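Local structure of serine acetyltransferase (Entamoeba histolytica, 3Q1X) at residues F35-P47 / H60-I72. The protein probably transfers an acetyl group to the hydroxyl of L-serine, giving the O-acetylserine from which cysteine is made. Residues are numbered along the deposited sequence; the frame is centred on the assembly and turned at random.
Sequences FTELQKLRKIFFP and HIASELTKLVDYI
L68 enters the hole formed by E37, K40, L41 and I44, a knobs-into-holes contact between two helices of the α-helical domain that accompanies the left-handed β-helix in serine acetyltransferases. Helix 36-45 and the segment 60-72 run antiparallel at 154°, their axes approaching to 9.1 Å. The pair illustrates how apolar packing, a salt bridge and an aromatic contact can share one interface.

The apolar part is built around the forked end of L68. With CG anti to the backbone N, the fork is carried into the hole and its two methyls diverge there: CD1 lies against K40 CB at 3.7 Å, while CD2 meets I44 CD1 at 3.6 Å and presses on L41 CD2 at 3.5 Å, tighter than usual for two carbons. I44 CD1 also lies 3.9 Å from L65 CD1. Behind this layer L41 rests on I134 and I138 of helix 128-144 and L65 on L96 of helix 82-113, which ties the pair into the helical bundle.

Charge gathers along one flank. K40 bends at chi2 and crosses E64 at about a right angle, its NZ donating to the syn lone pair of E64 OE1 at 2.9 Å. K43 stays extended and crosses E64 obliquely, its CD lying over the face of the same carboxylate; its NZ stops short of a salt bridge, but both lysines would be expected to favour the ionised form of E64.

At the far end the Y71 ring meets T36 over one face and E37 OE2 at its edge. The carboxylate of E37 stands 74° from the ring plane, with OE2 hydrogen-bonded to Y150 OH. In a CH-pi contact, T36 CG2 sits 4.0 Å from the centroid of the Y71 ring, only 12° off its normal.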
loop_
_atom_site.group_PDB
_atom_site.type_symbol
_atom_site.label_atom_id
_atom_site.label_comp_id
_atom_site.label_asym_id
_atom_site.label_seq_id
_atom_site.Cartn_x
_atom_site.Cartn_y
_atom_site.Cartn_z
ATOM N N PHE A 35 -9.996 7.855 -5.718
ATOM C CA PHE A 35 -11.286 7.528 -5.100
ATOM C C PHE A 35 -12.140 8.755 -4.765
ATOM O O PHE A 35 -11.623 9.839 -4.460
ATOM C CB PHE A 35 -11.125 6.589 -3.898
ATOM C CG PHE A 35 -10.387 7.187 -2.727
ATOM C CD1 PHE A 35 -11.085 7.778 -1.682
ATOM C CD2 PHE A 35 -9.002 7.082 -2.631
ATOM C CE1 PHE A 35 -10.410 8.300 -0.578
ATOM C CE2 PHE A 35 -8.313 7.607 -1.534
ATOM C CZ PHE A 35 -9.021 8.214 -0.504
ATOM N N THR A 36 -13.456 8.559 -4.814
ATOM C CA THR A 36 -14.410 9.666 -4.907
ATOM C C THR A 36 -14.231 10.737 -3.836
ATOM O O THR A 36 -14.133 11.920 -4.168
ATOM C CB THR A 36 -15.873 9.170 -4.934
ATOM O OG1 THR A 36 -16.013 8.156 -5.933
ATOM C CG2 THR A 36 -16.826 10.316 -5.256
ATOM N N GLU A 37 -14.161 10.317 -2.570
ATOM C CA GLU A 37 -14.106 11.249 -1.442
ATOM C C GLU A 37 -12.891 12.173 -1.529
ATOM O O GLU A 37 -13.024 13.374 -1.343
ATOM C CB GLU A 37 -14.148 10.516 -0.097
ATOM C CG GLU A 37 -15.421 9.676 0.145
ATOM C CD GLU A 37 -15.301 8.229 -0.320
ATOM O OE1 GLU A 37 -14.526 7.938 -1.263
ATOM O OE2 GLU A 37 -15.991 7.364 0.268
ATOM N N LEU A 38 -11.723 11.603 -1.838
ATOM C CA LEU A 38 -10.505 12.388 -2.038
ATOM C C LEU A 38 -10.583 13.278 -3.279
ATOM O O LEU A 38 -10.238 14.449 -3.202
ATOM C CB LEU A 38 -9.262 11.491 -2.107
ATOM C CG LEU A 38 -7.884 12.171 -2.159
ATOM C CD1 LEU A 38 -7.629 13.064 -0.931
ATOM C CD2 LEU A 38 -6.785 11.120 -2.301
ATOM N N GLN A 39 -11.054 12.724 -4.396
ATOM C CA GLN A 39 -11.211 13.473 -5.652
ATOM C C GLN A 39 -12.013 14.755 -5.420
ATOM O O GLN A 39 -11.588 15.848 -5.808
ATOM C CB GLN A 39 -11.886 12.582 -6.706
ATOM C CG GLN A 39 -12.047 13.213 -8.087
ATOM C CD GLN A 39 -10.783 13.166 -8.924
ATOM O OE1 GLN A 39 -9.739 12.699 -8.475
ATOM N NE2 GLN A 39 -10.876 13.650 -10.153
ATOM N N LYS A 40 -13.154 14.606 -4.753
ATOM C CA LYS A 40 -14.061 15.716 -4.479
ATOM C C LYS A 40 -13.493 16.708 -3.470
ATOM O O LYS A 40 -13.523 17.909 -3.710
ATOM C CB LYS A 40 -15.445 15.206 -4.057
ATOM C CG LYS A 40 -16.260 14.579 -5.198
ATOM C CD LYS A 40 -16.069 15.358 -6.494
ATOM C CE LYS A 40 -16.908 14.817 -7.636
ATOM N NZ LYS A 40 -16.314 15.249 -8.933
ATOM N N LEU A 41 -12.952 16.208 -2.360
ATOM C CA LEU A 41 -12.450 17.081 -1.305
ATOM C C LEU A 41 -11.215 17.868 -1.746
ATOM O O LEU A 41 -11.022 19.013 -1.321
ATOM C CB LEU A 41 -12.174 16.303 -0.018
ATOM C CG LEU A 41 -13.366 15.800 0.802
ATOM C CD1 LEU A 41 -12.931 14.722 1.779
ATOM C CD2 LEU A 41 -14.044 16.948 1.542
ATOM N N ARG A 42 -10.399 17.254 -2.605
ATOM C CA ARG A 42 -9.251 17.942 -3.217
ATOM C C ARG A 42 -9.704 19.204 -3.977
ATOM O O ARG A 42 -9.116 20.273 -3.817
ATOM C CB ARG A 42 -8.415 16.986 -4.102
ATOM C CG ARG A 42 -7.725 15.848 -3.305
ATOM C CD ARG A 42 -6.357 15.339 -3.802
ATOM N NE ARG A 42 -6.392 14.644 -5.084
ATOM C CZ ARG A 42 -5.489 13.766 -5.543
ATOM N NH1 ARG A 42 -4.437 13.354 -4.828
ATOM N NH2 ARG A 42 -5.662 13.263 -6.748
ATOM N N LYS A 43 -10.771 19.072 -4.768
ATOM C CA LYS A 43 -11.309 20.177 -5.570
ATOM C C LYS A 43 -11.927 21.261 -4.698
ATOM O O LYS A 43 -11.742 22.458 -4.951
ATOM C CB LYS A 43 -12.339 19.667 -6.586
ATOM C CG LYS A 43 -11.715 18.918 -7.755
ATOM C CD LYS A 43 -12.732 18.527 -8.814
ATOM C CE LYS A 43 -12.018 18.109 -10.092
ATOM N NZ LYS A 43 -12.864 17.258 -10.967
ATOM N N ILE A 44 -12.649 20.828 -3.668
ATOM C CA ILE A 44 -13.356 21.720 -2.748
ATOM C C ILE A 44 -12.401 22.579 -1.916
ATOM O O ILE A 44 -12.578 23.797 -1.810
ATOM C CB ILE A 44 -14.285 20.902 -1.812
ATOM C CG1 ILE A 44 -15.358 20.162 -2.633
ATOM C CG2 ILE A 44 -14.909 21.795 -0.738
ATOM C CD1 ILE A 44 -16.093 19.058 -1.875
ATOM N N PHE A 45 -11.394 21.938 -1.324
ATOM C CA PHE A 45 -10.449 22.627 -0.446
ATOM C C PHE A 45 -9.314 23.345 -1.164
ATOM O O PHE A 45 -8.878 24.397 -0.706
ATOM C CB PHE A 45 -9.861 21.667 0.593
ATOM C CG PHE A 45 -10.834 21.239 1.659
ATOM C CD1 PHE A 45 -11.657 22.166 2.301
ATOM C CD2 PHE A 45 -10.900 19.904 2.047
ATOM C CE1 PHE A 45 -12.553 21.756 3.297
ATOM C CE2 PHE A 45 -11.776 19.487 3.048
ATOM C CZ PHE A 45 -12.607 20.414 3.674
ATOM N N PHE A 46 -8.828 22.767 -2.262
ATOM C CA PHE A 46 -7.705 23.346 -3.012
ATOM C C PHE A 46 -7.942 23.340 -4.525
ATOM O O PHE A 46 -7.215 22.669 -5.276
ATOM C CB PHE A 46 -6.400 22.625 -2.637
ATOM C CG PHE A 46 -6.152 22.564 -1.154
ATOM C CD1 PHE A 46 -5.656 23.672 -0.474
ATOM C CD2 PHE A 46 -6.442 21.409 -0.432
ATOM C CE1 PHE A 46 -5.446 23.631 0.901
ATOM C CE2 PHE A 46 -6.233 21.355 0.946
ATOM C CZ PHE A 46 -5.735 22.466 1.614
ATOM N N PRO A 47 -8.961 24.101 -4.988
ATOM C CA PRO A 47 -9.358 24.074 -6.400
ATOM C C PRO A 47 -8.259 24.460 -7.399
ATOM O O PRO A 47 -8.271 23.957 -8.513
ATOM C CB PRO A 47 -10.502 25.090 -6.465
ATOM C CG PRO A 47 -10.365 25.926 -5.236
ATOM C CD PRO A 47 -9.824 25.003 -4.203
ATOM N N HIS A 60 -18.822 26.574 -9.037
ATOM C CA HIS A 60 -18.163 25.290 -9.267
ATOM C C HIS A 60 -17.785 24.585 -7.958
ATOM O O HIS A 60 -17.883 23.361 -7.876
ATOM C CB HIS A 60 -16.957 25.421 -10.201
ATOM C CG HIS A 60 -16.798 24.264 -11.145
ATOM N ND1 HIS A 60 -17.071 22.959 -10.784
ATOM C CD2 HIS A 60 -16.377 24.214 -12.432
ATOM C CE1 HIS A 60 -16.839 22.161 -11.811
ATOM N NE2 HIS A 60 -16.408 22.897 -12.821
ATOM N N ILE A 61 -17.372 25.351 -6.944
ATOM C CA ILE A 61 -17.141 24.795 -5.602
ATOM C C ILE A 61 -18.438 24.189 -5.051
ATOM O O ILE A 61 -18.435 23.057 -4.546
ATOM C CB ILE A 61 -16.542 25.829 -4.601
ATOM C CG1 ILE A 61 -15.111 26.208 -5.006
ATOM C CG2 ILE A 61 -16.545 25.265 -3.172
ATOM C CD1 ILE A 61 -14.440 27.223 -4.087
ATOM N N ALA A 62 -19.537 24.939 -5.172
ATOM C CA ALA A 62 -20.866 24.463 -4.798
ATOM C C ALA A 62 -21.255 23.190 -5.543
ATOM O O ALA A 62 -21.775 22.257 -4.938
ATOM C CB ALA A 62 -21.918 25.552 -5.020
ATOM N N SER A 63 -21.004 23.173 -6.853
ATOM C CA SER A 63 -21.242 22.005 -7.705
ATOM C C SER A 63 -20.516 20.753 -7.199
ATOM O O SER A 63 -21.132 19.698 -7.038
ATOM C CB SER A 63 -20.841 22.315 -9.154
ATOM O OG SER A 63 -21.194 21.254 -10.030
ATOM N N GLU A 64 -19.217 20.877 -6.928
ATOM C CA GLU A 64 -18.441 19.750 -6.399
ATOM C C GLU A 64 -18.889 19.346 -5.000
ATOM O O GLU A 64 -18.964 18.154 -4.677
ATOM C CB GLU A 64 -16.940 20.062 -6.403
ATOM C CG GLU A 64 -16.360 20.433 -7.776
ATOM C CD GLU A 64 -16.375 19.298 -8.799
ATOM O OE1 GLU A 64 -16.575 18.116 -8.436
ATOM O OE2 GLU A 64 -16.175 19.603 -9.993
ATOM N N LEU A 65 -19.212 20.343 -4.177
ATOM C CA LEU A 65 -19.671 20.077 -2.820
ATOM C C LEU A 65 -20.978 19.280 -2.829
ATOM O O LEU A 65 -21.163 18.374 -2.008
ATOM C CB LEU A 65 -19.814 21.383 -2.026
ATOM C CG LEU A 65 -20.171 21.258 -0.547
ATOM C CD1 LEU A 65 -19.220 20.312 0.173
ATOM C CD2 LEU A 65 -20.183 22.627 0.122
ATOM N N THR A 66 -21.869 19.617 -3.765
ATOM C CA THR A 66 -23.133 18.903 -3.972
ATOM C C THR A 66 -22.892 17.446 -4.371
ATOM O O THR A 66 -23.537 16.539 -3.836
ATOM C CB THR A 66 -24.003 19.618 -5.045
ATOM O OG1 THR A 66 -24.264 20.958 -4.610
ATOM C CG2 THR A 66 -25.344 18.892 -5.270
ATOM N N LYS A 67 -21.969 17.227 -5.308
ATOM C CA LYS A 67 -21.635 15.869 -5.741
ATOM C C LYS A 67 -21.124 15.036 -4.573
ATOM O O LYS A 67 -21.534 13.884 -4.407
ATOM C CB LYS A 67 -20.611 15.873 -6.877
ATOM C CG LYS A 67 -21.145 16.389 -8.198
ATOM C CD LYS A 67 -20.272 15.894 -9.349
ATOM C CE LYS A 67 -20.073 16.956 -10.425
ATOM N NZ LYS A 67 -21.330 17.322 -11.130
ATOM N N LEU A 68 -20.243 15.626 -3.768
ATOM C CA LEU A 68 -19.734 14.976 -2.553
ATOM C C LEU A 68 -20.831 14.687 -1.530
ATOM O O LEU A 68 -20.915 13.577 -1.004
ATOM C CB LEU A 68 -18.627 15.807 -1.897
ATOM C CG LEU A 68 -17.931 15.158 -0.689
ATOM C CD1 LEU A 68 -17.164 13.884 -1.058
ATOM C CD2 LEU A 68 -17.032 16.146 0.007
ATOM N N VAL A 69 -21.655 15.695 -1.242
ATOM C CA VAL A 69 -22.766 15.551 -0.306
ATOM C C VAL A 69 -23.717 14.435 -0.747
ATOM O O VAL A 69 -24.109 13.589 0.056
ATOM C CB VAL A 69 -23.522 16.905 -0.114
ATOM C CG1 VAL A 69 -24.973 16.684 0.311
ATOM C CG2 VAL A 69 -22.788 17.771 0.893
ATOM N N ASP A 70 -24.074 14.423 -2.026
ATOM C CA ASP A 70 -24.989 13.400 -2.529
ATOM C C ASP A 70 -24.393 11.998 -2.387
ATOM O O ASP A 70 -25.101 11.058 -2.021
ATOM C CB ASP A 70 -25.406 13.692 -3.971
ATOM C CG ASP A 70 -26.393 14.855 -4.080
ATOM O OD1 ASP A 70 -27.098 15.171 -3.094
ATOM O OD2 ASP A 70 -26.476 15.453 -5.173
ATOM N N TYR A 71 -23.087 11.878 -2.637
ATOM C CA TYR A 71 -22.388 10.593 -2.561
ATOM C C TYR A 71 -22.311 10.068 -1.124
ATOM O O TYR A 71 -22.638 8.897 -0.872
ATOM C CB TYR A 71 -20.991 10.699 -3.186
ATOM C CG TYR A 71 -20.211 9.398 -3.216
ATOM C CD1 TYR A 71 -20.215 8.580 -4.346
ATOM C CD2 TYR A 71 -19.458 8.992 -2.114
ATOM C CE1 TYR A 71 -19.488 7.378 -4.374
ATOM C CE2 TYR A 71 -18.736 7.798 -2.129
ATOM C CZ TYR A 71 -18.756 6.997 -3.258
ATOM O OH TYR A 71 -18.037 5.818 -3.264
ATOM N N ILE A 72 -21.910 10.932 -0.187
ATOM C CA ILE A 72 -21.788 10.549 1.227
ATOM C C ILE A 72 -23.164 10.242 1.817
ATOM O O ILE A 72 -23.333 9.262 2.550
ATOM C CB ILE A 72 -21.061 11.640 2.089
ATOM C CG1 ILE A 72 -19.596 11.786 1.662
ATOM C CG2 ILE A 72 -21.157 11.320 3.594
ATOM C CD1 ILE A 72 -18.821 12.907 2.380
#